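Local structure of predicted phosphatase, HAD family (Clostridium acetobutylicum, 3MC1) at residues A[162-167]-A[180-185]; A[87-91]-A[186-190]. The protein is a predicted phosphatase of the haloacid dehalogenase (HAD) family that probably hydrolyses phosphate esters of a still unestablished substrate at a metal-containing active site. One frame throughout, in Å; residues are numbered along the deposited sequence.

Interaction 1 (A[162-167]-A[180-185]); sequences AIMIGD and LPSIGV. With NA (sodium ion), chain C.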
loop_
_atom_site.group_PDB
_atom_site.type_symbol
_atom_site.label_atom_id
_atom_site.label_comp_id
_atom_site.label_asym_id
_atom_site.label_seq_id
_atom_site.Cartn_x
_atom_site.Cartn_y
_atom_site.Cartn_z
ATOM N N ALA A 162 6.953 16.141 -4.591
ATOM C CA ALA A 162 6.782 14.783 -4.096
ATOM C C ALA A 162 6.569 13.762 -5.197
ATOM O O ALA A 162 6.192 14.108 -6.313
ATOM C CB ALA A 162 5.612 14.747 -3.134
ATOM N N ILE A 163 6.824 12.501 -4.862
ATOM C CA ILE A 163 6.632 11.389 -5.780
ATOM C C ILE A 163 5.910 10.273 -5.013
ATOM O O ILE A 163 5.918 10.249 -3.782
ATOM C CB ILE A 163 7.977 10.843 -6.300
ATOM C CG1 ILE A 163 8.801 10.290 -5.134
ATOM C CG2 ILE A 163 8.757 11.960 -7.016
ATOM C CD1 ILE A 163 9.995 9.435 -5.578
HETATM N N MSE A 164 5.293 9.352 -5.744
HETATM C CA MSE A 164 4.569 8.239 -5.131
HETATM C C MSE A 164 5.218 6.912 -5.515
HETATM O O MSE A 164 5.497 6.671 -6.685
HETATM C CB MSE A 164 3.108 8.264 -5.591
HETATM C CG MSE A 164 2.261 7.106 -5.095
HETATM SE SE MSE A 164 2.076 7.073 -3.168
HETATM C CE MSE A 164 1.418 5.246 -2.965
ATOM N N ILE A 165 5.480 6.064 -4.524
ATOM C CA ILE A 165 6.078 4.754 -4.769
ATOM C C ILE A 165 5.035 3.678 -4.444
ATOM O O ILE A 165 4.488 3.659 -3.334
ATOM C CB ILE A 165 7.333 4.508 -3.878
ATOM C CG1 ILE A 165 8.529 5.374 -4.330
ATOM C CG2 ILE A 165 7.781 3.058 -4.031
ATOM C CD1 ILE A 165 8.230 6.808 -4.545
ATOM N N GLY A 166 4.767 2.790 -5.405
ATOM C CA GLY A 166 3.785 1.735 -5.196
ATOM C C GLY A 166 4.055 0.535 -6.095
ATOM O O GLY A 166 4.889 0.622 -7.001
ATOM N N ASP A 167 3.345 -0.572 -5.859
ATOM C CA ASP A 167 3.531 -1.797 -6.636
ATOM C C ASP A 167 2.367 -2.152 -7.562
ATOM O O ASP A 167 2.497 -3.043 -8.409
ATOM C CB ASP A 167 3.800 -2.983 -5.685
ATOM C CG ASP A 167 2.648 -3.243 -4.715
ATOM O OD1 ASP A 167 2.182 -2.284 -4.049
ATOM O OD2 ASP A 167 2.208 -4.418 -4.611
ATOM N N LEU A 180 1.204 13.624 -9.370
ATOM C CA LEU A 180 2.491 13.208 -8.846
ATOM C C LEU A 180 3.138 12.161 -9.725
ATOM O O LEU A 180 2.465 11.278 -10.263
ATOM C CB LEU A 180 2.343 12.591 -7.455
ATOM C CG LEU A 180 1.893 13.416 -6.261
ATOM C CD1 LEU A 180 1.851 12.494 -5.042
ATOM C CD2 LEU A 180 2.858 14.572 -6.034
ATOM N N PRO A 181 4.460 12.256 -9.902
ATOM C CA PRO A 181 5.112 11.240 -10.727
ATOM C C PRO A 181 5.100 9.999 -9.845
ATOM O O PRO A 181 5.011 10.108 -8.613
ATOM C CB PRO A 181 6.515 11.800 -10.926
ATOM C CG PRO A 181 6.740 12.588 -9.680
ATOM C CD PRO A 181 5.416 13.285 -9.465
ATOM N N SER A 182 5.170 8.831 -10.466
ATOM C CA SER A 182 5.157 7.596 -9.710
ATOM C C SER A 182 6.255 6.637 -10.138
ATOM O O SER A 182 6.636 6.589 -11.306
ATOM C CB SER A 182 3.801 6.905 -9.862
ATOM O OG SER A 182 3.495 6.666 -11.225
ATOM N N ILE A 183 6.782 5.910 -9.163
ATOM C CA ILE A 183 7.778 4.889 -9.415
ATOM C C ILE A 183 7.077 3.595 -9.010
ATOM O O ILE A 183 6.681 3.430 -7.851
ATOM C CB ILE A 183 9.025 5.024 -8.532
ATOM C CG1 ILE A 183 9.726 6.364 -8.768
ATOM C CG2 ILE A 183 9.989 3.870 -8.858
ATOM C CD1 ILE A 183 10.990 6.536 -7.919
ATOM N N GLY A 184 6.895 2.696 -9.968
ATOM C CA GLY A 184 6.259 1.434 -9.664
ATOM C C GLY A 184 7.344 0.408 -9.397
ATOM O O GLY A 184 8.394 0.435 -10.046
ATOM N N VAL A 185 7.120 -0.476 -8.429
ATOM C CA VAL A 185 8.102 -1.514 -8.128
ATOM C C VAL A 185 7.480 -2.855 -8.489
ATOM O O VAL A 185 6.285 -3.059 -8.281
ATOM C CB VAL A 185 8.514 -1.496 -6.635
ATOM C CG1 VAL A 185 8.982 -0.084 -6.257
ATOM C CG2 VAL A 185 7.353 -1.941 -5.758
HETATM NA NA NA C . 0.592 -1.996 -2.432
HETATM O O HOH W 1 0.147 -4.285 -2.879
HETATM O O HOH W 2 -0.990 -1.074 -3.671
#
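Ile183, Met164 (selenomethionine) and Val185 give up the most surface here, 67, 63 and 63 Å², where two neighbouring parallel strands of the Rossmann-like HAD core meet. Their axes approach to 4.7 Å at 16°, and four hydrogen bonds set the register. Met164 N donates to Pro181 O (3.0 Å) and Met164 O accepts from Ile183 N (2.9 Å); Gly166 N then donates to Ile183 O (3.2 Å) and Gly166 O accepts from Val185 N (2.9 Å). Met164 and Gly166 each bond to the two residues flanking their bridge partner (Ser182 and Gly184), the parallel pattern. Ile183 and Ile165 share one face, with Ile183 CD1 3.9 Å from Ile163 CD1, while Val185 CG1 lies 4.0 Å from Ile165 CG2. Met164 is on the other face, the end of its side chain leading away. Just past the strand end, Asp167 OD1 coordinates the sodium ion at 2.3 Å in a site completed by Asp10, Asp12 and two waters. Asp167 OD2 accepts from Phe189 N. The pair forms a beta-alpha-beta unit with helix 169-176, which packs on Met164 and Ser182; Met164 also meets helix 144-155, and strands 6-9 and 202-204 flank the pair.

Interaction 2 (A[87-91]-A[186-190]); sequences VYDGI and TYGFG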
loop_
_atom_site.group_PDB
_atom_site.type_symbol
_atom_site.label_atom_id
_atom_site.label_comp_id
_atom_site.label_asym_id
_atom_site.label_seq_id
_atom_site.Cartn_x
_atom_site.Cartn_y
_atom_site.Cartn_z
ATOM N N VAL A 87 9.184 -7.394 6.465
ATOM C CA VAL A 87 9.638 -6.178 5.794
ATOM C C VAL A 87 10.518 -6.654 4.640
ATOM O O VAL A 87 11.314 -7.577 4.820
ATOM C CB VAL A 87 10.472 -5.292 6.744
ATOM C CG1 VAL A 87 11.079 -4.125 5.980
ATOM C CG2 VAL A 87 9.588 -4.773 7.864
ATOM N N TYR A 88 10.366 -6.062 3.455
ATOM C CA TYR A 88 11.180 -6.474 2.315
ATOM C C TYR A 88 12.643 -6.170 2.609
ATOM O O TYR A 88 12.953 -5.146 3.221
ATOM C CB TYR A 88 10.761 -5.733 1.036
ATOM C CG TYR A 88 9.478 -6.223 0.394
ATOM C CD1 TYR A 88 9.428 -7.446 -0.279
ATOM C CD2 TYR A 88 8.314 -5.456 0.452
ATOM C CE1 TYR A 88 8.244 -7.890 -0.878
ATOM C CE2 TYR A 88 7.136 -5.888 -0.141
ATOM C CZ TYR A 88 7.102 -7.102 -0.800
ATOM O OH TYR A 88 5.911 -7.530 -1.350
ATOM N N ASP A 89 13.534 -7.066 2.187
ATOM C CA ASP A 89 14.961 -6.857 2.406
ATOM C C ASP A 89 15.399 -5.534 1.771
ATOM O O ASP A 89 14.961 -5.176 0.669
ATOM C CB ASP A 89 15.788 -7.994 1.789
ATOM C CG ASP A 89 15.535 -9.332 2.455
ATOM O OD1 ASP A 89 15.460 -9.374 3.703
ATOM O OD2 ASP A 89 15.427 -10.345 1.729
ATOM N N GLY A 90 16.258 -4.810 2.477
ATOM C CA GLY A 90 16.761 -3.551 1.965
ATOM C C GLY A 90 15.911 -2.336 2.268
ATOM O O GLY A 90 16.406 -1.215 2.202
ATOM N N ILE A 91 14.645 -2.541 2.627
ATOM C CA ILE A 91 13.763 -1.411 2.903
ATOM C C ILE A 91 14.211 -0.484 4.028
ATOM O O ILE A 91 14.249 0.726 3.842
ATOM C CB ILE A 91 12.303 -1.867 3.183
ATOM C CG1 ILE A 91 11.611 -2.242 1.867
ATOM C CG2 ILE A 91 11.535 -0.746 3.890
ATOM C CD1 ILE A 91 11.499 -1.098 0.869
ATOM N N THR A 186 8.287 -3.761 -9.036
ATOM C CA THR A 186 7.791 -5.072 -9.441
ATOM C C THR A 186 8.095 -6.201 -8.464
ATOM O O THR A 186 7.742 -7.347 -8.729
ATOM C CB THR A 186 8.335 -5.483 -10.835
ATOM O OG1 THR A 186 9.766 -5.427 -10.823
ATOM C CG2 THR A 186 7.792 -4.549 -11.929
ATOM N N TYR A 187 8.751 -5.895 -7.346
ATOM C CA TYR A 187 9.050 -6.931 -6.363
ATOM C C TYR A 187 7.839 -7.151 -5.465
ATOM O O TYR A 187 7.861 -7.987 -4.562
ATOM C CB TYR A 187 10.294 -6.555 -5.532
ATOM C CG TYR A 187 10.188 -5.268 -4.738
ATOM C CD1 TYR A 187 9.455 -5.207 -3.544
ATOM C CD2 TYR A 187 10.820 -4.103 -5.182
ATOM C CE1 TYR A 187 9.361 -4.012 -2.817
ATOM C CE2 TYR A 187 10.731 -2.912 -4.467
ATOM C CZ TYR A 187 10.005 -2.867 -3.292
ATOM O OH TYR A 187 9.904 -1.670 -2.624
ATOM N N GLY A 188 6.770 -6.409 -5.731
ATOM C CA GLY A 188 5.568 -6.532 -4.926
ATOM C C GLY A 188 4.504 -7.417 -5.547
ATOM O O GLY A 188 4.797 -8.494 -6.050
ATOM N N PHE A 189 3.265 -6.951 -5.541
ATOM C CA PHE A 189 2.181 -7.750 -6.085
ATOM C C PHE A 189 1.639 -7.263 -7.423
ATOM O O PHE A 189 0.566 -7.672 -7.858
ATOM C CB PHE A 189 1.088 -7.853 -5.026
ATOM C CG PHE A 189 1.583 -8.444 -3.739
ATOM C CD1 PHE A 189 1.668 -9.825 -3.582
ATOM C CD2 PHE A 189 2.072 -7.624 -2.726
ATOM C CE1 PHE A 189 2.242 -10.378 -2.434
ATOM C CE2 PHE A 189 2.646 -8.164 -1.576
ATOM C CZ PHE A 189 2.733 -9.542 -1.431
ATOM N N GLY A 190 2.401 -6.391 -8.073
ATOM C CA GLY A 190 2.015 -5.878 -9.375
ATOM C C GLY A 190 3.084 -6.298 -10.369
ATOM O O GLY A 190 4.223 -6.553 -9.978
HETATM O O HOH W 3 6.144 -10.027 -2.844
#
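An edge-to-face (T-shaped) tyrosine pair joins two loops of the HAD fold, one leading into helix 91-101, the other following strand 182-185. The ring centroids of Tyr88 and Tyr187 are 5.0 Å apart with planes at 70°. Both CA-to-CB bonds point toward the other loop, and with chi1 m (-76°) at Tyr88 and p (60°) at Tyr187 the edge of Tyr187 meets the Tyr88 face, Tyr187 CE1 lying 3.7 Å from Tyr88 CD2. Tyr187 OH hydrogen-bonds to Thr14 O, just beyond the sodium-binding Asp10 and Asp12. Ile91, m at both chi1 and chi2, brings CD1 to 3.9 Å from Tyr187 OH. A type II turn from Tyr88 to Ile91 is closed by Ile91 N to Tyr88 O at 3.2 Å. At its 87/-18° backbone angles Gly90, also the N-cap residue of helix 91-101, would jam a CB against the preceding carbonyl O, which calls for glycine. Phe189, chi1 m, sets its CE2 3.3 Å from Tyr88 OH. One water links the loops, 2.9 Å from Tyr88 OH and donating to Tyr187 O at 3.2 Å.

How the interactions relate
From the N terminus, strand 6-9 leads to the metal-binding Asp10 and Asp12, and the chain then runs through helices 19-31, 51-59 and 63-81 to segment 87-91. There interaction 2 opens a loop that closes at 186-190 after 94 intervening residues. Interaction 1 is nested inside it: 162-167 and 180-185 enclose 12 residues, mostly helix 169-176. Because 186-190 directly follows 180-185, the closing segments of the two contacts are consecutive along the chain, although the contact centres lie 14 Å apart. They touch where Asp167 OD2 is 2.9 Å from Phe189 N, a probable hydrogen bond. Together they tie the sheet's sodium-binding end to the loop entering helix 91-101.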